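1-deoxy-D-xylulose 5-phosphate reductoisomerase (Moraxella catarrhalis, PDB 4ZQG) catalyses the NAD(P)H-dependent rearrangement and reduction of 1-deoxy-D-xylulose 5-phosphate to 2-C-methyl-D-erythritol 4-phosphate in the MEP pathway, and is bound here by the inhibitor fosmidomycin. Local coordinates at residues Glu238-Phe243 / His248-Val253; Asp45-Leu50 / Val57-Ser62; Val364-Asp369 / Thr403-Leu408. All coordinates share one frame; numbering follows the deposited sequence.

The centres of interactions 1 and 2 lie 36 Å apart, on opposite sides of the chain's centre, and no two of the three contacts touch. They share no helix or strand. Interaction 2 is a buried helix-on-sheet contact in the Rossmann-type nucleotide-binding domain, and interaction 1 is a buried helix-on-strand contact in the middle part of the chain, nearest its centre. In both, an aliphatic side chain packs without polar bonds, against sulfur and backbone in one and a carbonyl in the other. Interaction 3 packs two helices in the C-terminal part and is only partly buried; there the stem of a lysine supplies one side of the packing while its charged end goes to an aspartate outside both segments.

Interaction 1: Glu238-Phe243 / His248-Val253; sequences EACHLF and HQIQVV
Ala239 and Cys240, neighbours on helix 230-243, receive the end of Ile250, the first residue of strand 250-254. At Ala239 the CB bond points to the strand, and the methyl meets Ile250 CD1 at 3.5 Å, which is the closest approach of the contact. One residue on, Cys240 presents backbone and side chain together. Its N lies 3.6 Å from Ile250 CD1, while its SG comes alongside the same methyl at 3.9 Å. Ile250 CD1 therefore settles against three atoms at once: a methyl, a sulfur and the helix backbone between them. The isoleucine reaches this far because its longer branch is extended, with CD1 anti to CA (chi2 169°), whereas CG2 stays back and does none of the close touching. Farther along the helix, Phe243 packs instead on Leu185 and Ile160.

Helix 230-243 also carries Glu235, a ligand of the magnesium ion; the contact joins it to strand 250-254, outermost of the mixed sheet within this chain, whose Val252 O is hydrogen-bonded to Tyr304 OH of the second subunit. Ala239 packs against His157 of helix 155-162 as well. Behind the contact, Ile250 leans on Leu187 of strand 182-189, to which strand 250-254 is hydrogen-bonded, and Ile250 O accepts a bond from Arg326 NH2.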
# COMPACT_ATOMS: atom_id res chain seq x y z
N GLU A 238 -15.90 -4.58 -13.16
CA GLU A 238 -14.65 -4.05 -13.75
C GLU A 238 -13.43 -4.75 -13.16
O GLU A 238 -12.55 -5.19 -13.91
CB GLU A 238 -14.52 -2.51 -13.54
CG GLU A 238 -13.28 -1.82 -14.19
CD GLU A 238 -13.21 -0.27 -14.02
OE1 GLU A 238 -12.75 0.43 -14.97
OE2 GLU A 238 -13.58 0.26 -12.94
N ALA A 239 -13.39 -4.87 -11.84
CA ALA A 239 -12.28 -5.52 -11.16
C ALA A 239 -12.08 -6.99 -11.57
O ALA A 239 -10.95 -7.44 -11.81
CB ALA A 239 -12.46 -5.42 -9.67
N CYS A 240 -13.18 -7.73 -11.66
CA CYS A 240 -13.12 -9.09 -12.14
C CYS A 240 -12.39 -9.19 -13.47
O CYS A 240 -11.49 -9.99 -13.60
CB CYS A 240 -14.51 -9.73 -12.25
SG CYS A 240 -15.46 -9.93 -10.70
N HIS A 241 -12.76 -8.38 -14.47
CA HIS A 241 -12.06 -8.44 -15.75
C HIS A 241 -10.66 -7.92 -15.66
O HIS A 241 -9.76 -8.47 -16.28
CB HIS A 241 -12.78 -7.66 -16.83
CG HIS A 241 -14.14 -8.18 -17.13
ND1 HIS A 241 -14.34 -9.34 -17.85
CD2 HIS A 241 -15.36 -7.75 -16.74
CE1 HIS A 241 -15.64 -9.59 -17.89
NE2 HIS A 241 -16.28 -8.63 -17.23
N LEU A 242 -10.44 -6.83 -14.94
CA LEU A 242 -9.12 -6.23 -14.97
C LEU A 242 -8.10 -7.14 -14.36
O LEU A 242 -6.98 -7.29 -14.85
CB LEU A 242 -9.11 -4.90 -14.22
CG LEU A 242 -9.50 -3.62 -14.97
CD1 LEU A 242 -9.47 -2.49 -13.96
CD2 LEU A 242 -8.56 -3.40 -16.13
N PHE A 243 -8.48 -7.74 -13.23
CA PHE A 243 -7.54 -8.49 -12.44
C PHE A 243 -7.75 -10.00 -12.54
O PHE A 243 -7.09 -10.76 -11.86
CB PHE A 243 -7.65 -8.01 -11.02
CG PHE A 243 -7.45 -6.54 -10.89
CD1 PHE A 243 -8.44 -5.73 -10.38
CD2 PHE A 243 -6.27 -5.98 -11.29
CE1 PHE A 243 -8.24 -4.37 -10.27
CE2 PHE A 243 -6.06 -4.65 -11.14
CZ PHE A 243 -7.06 -3.84 -10.65
N HIS A 248 -16.33 -13.58 -5.82
CA HIS A 248 -16.13 -14.04 -4.43
C HIS A 248 -14.79 -13.52 -3.89
O HIS A 248 -14.71 -13.13 -2.74
CB HIS A 248 -16.25 -15.57 -4.29
CG HIS A 248 -15.23 -16.33 -5.05
ND1 HIS A 248 -14.04 -16.74 -4.49
CD2 HIS A 248 -15.17 -16.70 -6.34
CE1 HIS A 248 -13.30 -17.34 -5.40
NE2 HIS A 248 -13.96 -17.33 -6.54
N GLN A 249 -13.79 -13.45 -4.75
CA GLN A 249 -12.50 -12.84 -4.42
C GLN A 249 -12.44 -11.30 -4.26
O GLN A 249 -11.36 -10.77 -3.96
CB GLN A 249 -11.48 -13.29 -5.45
CG GLN A 249 -10.96 -14.68 -5.15
CD GLN A 249 -10.19 -15.25 -6.31
OE1 GLN A 249 -10.73 -15.35 -7.45
NE2 GLN A 249 -8.92 -15.65 -6.05
N ILE A 250 -13.54 -10.58 -4.47
CA ILE A 250 -13.51 -9.14 -4.35
C ILE A 250 -14.60 -8.70 -3.42
O ILE A 250 -15.74 -8.90 -3.70
CB ILE A 250 -13.76 -8.48 -5.71
CG1 ILE A 250 -12.67 -8.89 -6.69
CG2 ILE A 250 -13.79 -6.97 -5.57
CD1 ILE A 250 -13.00 -8.49 -8.10
N GLN A 251 -14.23 -8.08 -2.30
CA GLN A 251 -15.20 -7.68 -1.30
C GLN A 251 -15.24 -6.17 -1.20
O GLN A 251 -14.36 -5.50 -1.72
CB GLN A 251 -14.86 -8.31 0.05
CG GLN A 251 -14.91 -9.84 0.01
CD GLN A 251 -16.20 -10.40 -0.58
OE1 GLN A 251 -17.29 -10.13 -0.08
NE2 GLN A 251 -16.07 -11.20 -1.64
N VAL A 252 -16.26 -5.64 -0.53
CA VAL A 252 -16.49 -4.22 -0.48
C VAL A 252 -16.62 -3.79 0.93
O VAL A 252 -17.35 -4.42 1.70
CB VAL A 252 -17.82 -3.89 -1.19
CG1 VAL A 252 -18.29 -2.46 -0.89
CG2 VAL A 252 -17.67 -4.14 -2.67
N VAL A 253 -15.91 -2.72 1.26
CA VAL A 253 -15.99 -2.07 2.55
C VAL A 253 -16.42 -0.60 2.37
O VAL A 253 -15.90 0.10 1.52
CB VAL A 253 -14.63 -2.20 3.32
CG1 VAL A 253 -13.46 -1.57 2.58
CG2 VAL A 253 -14.73 -1.61 4.72

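Interaction 2: Asp45-Leu50 / Val57-Ser62; sequences DKLLAL and VKICTS
The flat group that Leu47 meets is the peptide carbonyl of Cys60: Leu47 CD2 lies 3.7 Å from Cys60 O, above the peptide plane and out beyond the oxygen rather than over the group. Leu47 carries the helix side of the contact. Its CG stands anti to the backbone N (chi1 -166°), which swings the branch ending in CD2 to strand 58-61. Around that touch the packing is loose: CG of Leu47 lies 4.5 Å from Ile59 CD1, and CD2 of Leu47 lies 4.3 Å from Thr61 CB. Ile59 and Thr61 both point toward the helix; Cys60 points away, to Leu89 and Ile92 of helix 85-93 on the other face of the sheet.

Helix and strand run almost exactly antiparallel, at 176° and 10.2 Å between the axes of the two short segments. This is the crossover helix packed on the second strand of the beta-alpha-beta unit 33-39, 44-54, 58-61 in the Rossmann-type domain. Leu47 also packs on Leu38 of the first strand.

Chemically, the join is van der Waals in kind, its closest touch methyl to carbonyl oxygen, with no polar bond between the segments. Thr61 OG1 is hydrogen-bonded elsewhere, to Gly40 O, consistent with its CB facing the leucine.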
# COMPACT_ATOMS: atom_id res chain seq x y z
N ASP A 45 -18.27 24.47 -28.18
CA ASP A 45 -17.39 25.58 -27.87
C ASP A 45 -16.17 25.18 -27.01
O ASP A 45 -15.06 25.67 -27.23
CB ASP A 45 -18.19 26.69 -27.20
CG ASP A 45 -19.16 27.38 -28.15
OD1 ASP A 45 -19.10 27.17 -29.40
OD2 ASP A 45 -19.97 28.17 -27.63
N LYS A 46 -16.37 24.26 -26.05
CA LYS A 46 -15.30 23.84 -25.20
C LYS A 46 -14.31 23.03 -26.00
O LYS A 46 -13.10 23.28 -25.98
CB LYS A 46 -15.81 23.08 -24.01
CG LYS A 46 -14.73 22.90 -22.97
CD LYS A 46 -15.22 22.02 -21.84
CE LYS A 46 -14.12 21.81 -20.82
NZ LYS A 46 -14.66 20.96 -19.76
N LEU A 47 -14.82 22.11 -26.78
CA LEU A 47 -13.96 21.42 -27.74
C LEU A 47 -13.19 22.38 -28.67
O LEU A 47 -11.98 22.26 -28.82
CB LEU A 47 -14.77 20.44 -28.55
CG LEU A 47 -13.93 19.45 -29.31
CD1 LEU A 47 -12.90 18.71 -28.44
CD2 LEU A 47 -14.90 18.49 -29.95
N LEU A 48 -13.86 23.38 -29.21
CA LEU A 48 -13.13 24.38 -29.94
C LEU A 48 -12.04 25.04 -29.13
O LEU A 48 -10.89 25.11 -29.61
CB LEU A 48 -14.08 25.46 -30.51
CG LEU A 48 -13.39 26.45 -31.46
CD1 LEU A 48 -13.11 25.79 -32.79
CD2 LEU A 48 -14.18 27.72 -31.67
N ALA A 49 -12.38 25.55 -27.94
CA ALA A 49 -11.38 26.20 -27.07
C ALA A 49 -10.16 25.28 -26.83
O ALA A 49 -9.01 25.76 -26.85
CB ALA A 49 -11.99 26.63 -25.76
N LEU A 50 -10.42 23.98 -26.62
CA LEU A 50 -9.33 23.01 -26.48
C LEU A 50 -8.52 22.85 -27.76
O LEU A 50 -7.31 22.85 -27.75
CB LEU A 50 -9.87 21.63 -26.01
CG LEU A 50 -10.59 21.57 -24.64
CD1 LEU A 50 -10.98 20.15 -24.28
CD2 LEU A 50 -9.76 22.18 -23.55
N VAL A 57 -4.18 17.20 -34.05
CA VAL A 57 -4.29 16.78 -35.42
C VAL A 57 -5.74 16.47 -35.78
O VAL A 57 -6.17 16.77 -36.85
CB VAL A 57 -3.35 15.60 -35.73
CG1 VAL A 57 -3.48 15.14 -37.16
CG2 VAL A 57 -1.91 16.00 -35.43
N LYS A 58 -6.51 15.89 -34.87
CA LYS A 58 -7.89 15.50 -35.17
C LYS A 58 -8.76 15.75 -33.98
O LYS A 58 -8.31 15.64 -32.85
CB LYS A 58 -8.01 14.00 -35.49
CG LYS A 58 -6.92 13.42 -36.39
CD LYS A 58 -7.32 12.06 -36.95
CE LYS A 58 -6.29 11.57 -37.97
NZ LYS A 58 -6.44 10.14 -38.28
N ILE A 59 -10.01 16.06 -34.22
CA ILE A 59 -11.01 16.07 -33.16
C ILE A 59 -12.28 15.46 -33.73
O ILE A 59 -12.42 15.36 -34.95
CB ILE A 59 -11.30 17.47 -32.60
CG1 ILE A 59 -11.96 18.32 -33.70
CG2 ILE A 59 -10.03 18.08 -32.07
CD1 ILE A 59 -12.04 19.80 -33.37
N CYS A 60 -13.18 15.04 -32.85
CA CYS A 60 -14.39 14.35 -33.24
C CYS A 60 -15.48 14.86 -32.37
O CYS A 60 -15.26 15.04 -31.18
CB CYS A 60 -14.22 12.84 -32.98
SG CYS A 60 -15.67 11.83 -33.37
N THR A 61 -16.66 15.05 -32.95
CA THR A 61 -17.84 15.47 -32.17
C THR A 61 -19.05 14.66 -32.59
O THR A 61 -18.93 13.72 -33.41
CB THR A 61 -18.11 16.98 -32.31
OG1 THR A 61 -19.23 17.36 -31.50
CG2 THR A 61 -18.39 17.36 -33.74
N SER A 62 -20.21 15.00 -32.04
CA SER A 62 -21.47 14.37 -32.46
C SER A 62 -21.82 14.74 -33.89
O SER A 62 -21.39 15.77 -34.38
CB SER A 62 -22.62 14.77 -31.54
OG SER A 62 -23.17 16.04 -31.81

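Interaction 3: Val364-Asp369 / Thr403-Leu408; sequences VKACLD and TAKIKL
Apolar packing comes first, and Lys405 supplies one whole side of it. The CG of Lys405 lies 4.0 Å from Cys367 SG and, more loosely, 4.5 Å from Ala366 CB. The lysine stem thus meets two successive residues of helix 359-368, touching with its methylene groups. Ala366 directs its CB toward helix 387-409; Cys367 reaches in from the flank with its sulfur.

A second kind of contact is between side chain and backbone: Lys405 CE passes 4.2 Å from Ala366 O. The chain gets there through a bend at chi2 (-45°), after which it runs extended along the facing helix. A carbonyl oxygen near the methylene next to the ammonium group is probably mildly favourable electrostatically, though this is a loose approach and not a hydrogen bond.

The charged interaction falls just beyond the segments. Lys405 NZ forms a salt bridge with Asp370 OD1, which ties the long C-terminal helix to the turn following helix 359-368 and probably steadies the far end of the lysine.

Around this partly buried join, Ile363, earlier on helix 359-368, packs against both Lys405 and Ile406. Helix 333-351 lies beneath both partners, with Ala342 against Cys367 and Ile345 against Ile406, so three helices of the C-terminal part pack together here.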
# COMPACT_ATOMS: atom_id res chain seq x y z
N VAL A 364 -33.84 -2.36 -12.19
CA VAL A 364 -32.69 -3.21 -12.50
C VAL A 364 -32.93 -4.68 -12.12
O VAL A 364 -32.51 -5.58 -12.85
CB VAL A 364 -31.39 -2.70 -11.82
CG1 VAL A 364 -30.22 -3.63 -12.12
CG2 VAL A 364 -31.04 -1.30 -12.32
N LYS A 365 -33.61 -4.94 -11.01
CA LYS A 365 -33.91 -6.32 -10.66
C LYS A 365 -34.88 -6.86 -11.67
O LYS A 365 -34.66 -7.94 -12.27
CB LYS A 365 -34.51 -6.41 -9.27
CG LYS A 365 -34.67 -7.84 -8.78
CD LYS A 365 -35.44 -7.94 -7.46
CE LYS A 365 -35.34 -9.36 -6.88
NZ LYS A 365 -36.20 -9.58 -5.69
N ALA A 366 -35.94 -6.08 -11.89
CA ALA A 366 -37.02 -6.51 -12.77
C ALA A 366 -36.42 -6.89 -14.10
O ALA A 366 -36.80 -7.90 -14.69
CB ALA A 366 -38.07 -5.43 -12.93
N CYS A 367 -35.45 -6.12 -14.53
CA CYS A 367 -34.69 -6.46 -15.73
C CYS A 367 -33.77 -7.71 -15.62
O CYS A 367 -33.66 -8.49 -16.58
CB CYS A 367 -33.87 -5.25 -16.18
SG CYS A 367 -34.90 -4.00 -16.96
N LEU A 368 -33.11 -7.92 -14.48
CA LEU A 368 -32.26 -9.08 -14.37
C LEU A 368 -33.13 -10.33 -14.41
O LEU A 368 -32.78 -11.29 -15.09
CB LEU A 368 -31.40 -9.04 -13.11
CG LEU A 368 -30.18 -8.12 -13.21
CD1 LEU A 368 -29.76 -7.66 -11.83
CD2 LEU A 368 -29.04 -8.79 -13.93
N ASP A 369 -34.28 -10.26 -13.71
CA ASP A 369 -35.18 -11.40 -13.58
C ASP A 369 -36.22 -11.54 -14.69
O ASP A 369 -37.04 -12.44 -14.65
CB ASP A 369 -35.89 -11.36 -12.22
CG ASP A 369 -34.93 -11.60 -11.05
OD1 ASP A 369 -35.35 -11.37 -9.90
OD2 ASP A 369 -33.76 -12.01 -11.28
N THR A 403 -37.03 0.65 -20.40
CA THR A 403 -37.98 1.74 -20.65
C THR A 403 -39.40 1.30 -20.36
O THR A 403 -40.14 2.02 -19.71
CB THR A 403 -37.94 2.25 -22.09
OG1 THR A 403 -36.62 2.66 -22.43
CG2 THR A 403 -38.86 3.43 -22.26
N ALA A 404 -39.77 0.11 -20.83
CA ALA A 404 -41.10 -0.44 -20.58
C ALA A 404 -41.36 -0.65 -19.11
O ALA A 404 -42.44 -0.38 -18.64
CB ALA A 404 -41.31 -1.74 -21.34
N LYS A 405 -40.38 -1.19 -18.39
CA LYS A 405 -40.53 -1.44 -16.97
C LYS A 405 -40.79 -0.14 -16.24
O LYS A 405 -41.57 -0.10 -15.28
CB LYS A 405 -39.25 -2.03 -16.38
CG LYS A 405 -38.84 -3.42 -16.87
CD LYS A 405 -39.96 -4.44 -16.94
CE LYS A 405 -39.40 -5.82 -17.28
NZ LYS A 405 -40.31 -6.91 -16.86
N ILE A 406 -40.13 0.92 -16.69
CA ILE A 406 -40.25 2.23 -16.05
C ILE A 406 -41.67 2.70 -16.18
O ILE A 406 -42.29 2.98 -15.16
CB ILE A 406 -39.25 3.26 -16.62
CG1 ILE A 406 -37.87 3.00 -16.00
CG2 ILE A 406 -39.69 4.68 -16.30
CD1 ILE A 406 -36.73 3.54 -16.82
N LYS A 407 -42.18 2.74 -17.42
CA LYS A 407 -43.57 3.13 -17.72
C LYS A 407 -44.56 2.28 -16.91
O LYS A 407 -45.51 2.79 -16.32
CB LYS A 407 -43.87 3.02 -19.23
N LEU A 408 -44.32 0.98 -16.86
CA LEU A 408 -45.17 0.09 -16.10
C LEU A 408 -45.23 0.45 -14.60
O LEU A 408 -46.29 0.29 -13.98
CB LEU A 408 -44.68 -1.35 -16.26
CG LEU A 408 -45.55 -2.30 -17.09
CD1 LEU A 408 -44.82 -3.60 -17.39
CD2 LEU A 408 -46.89 -2.57 -16.42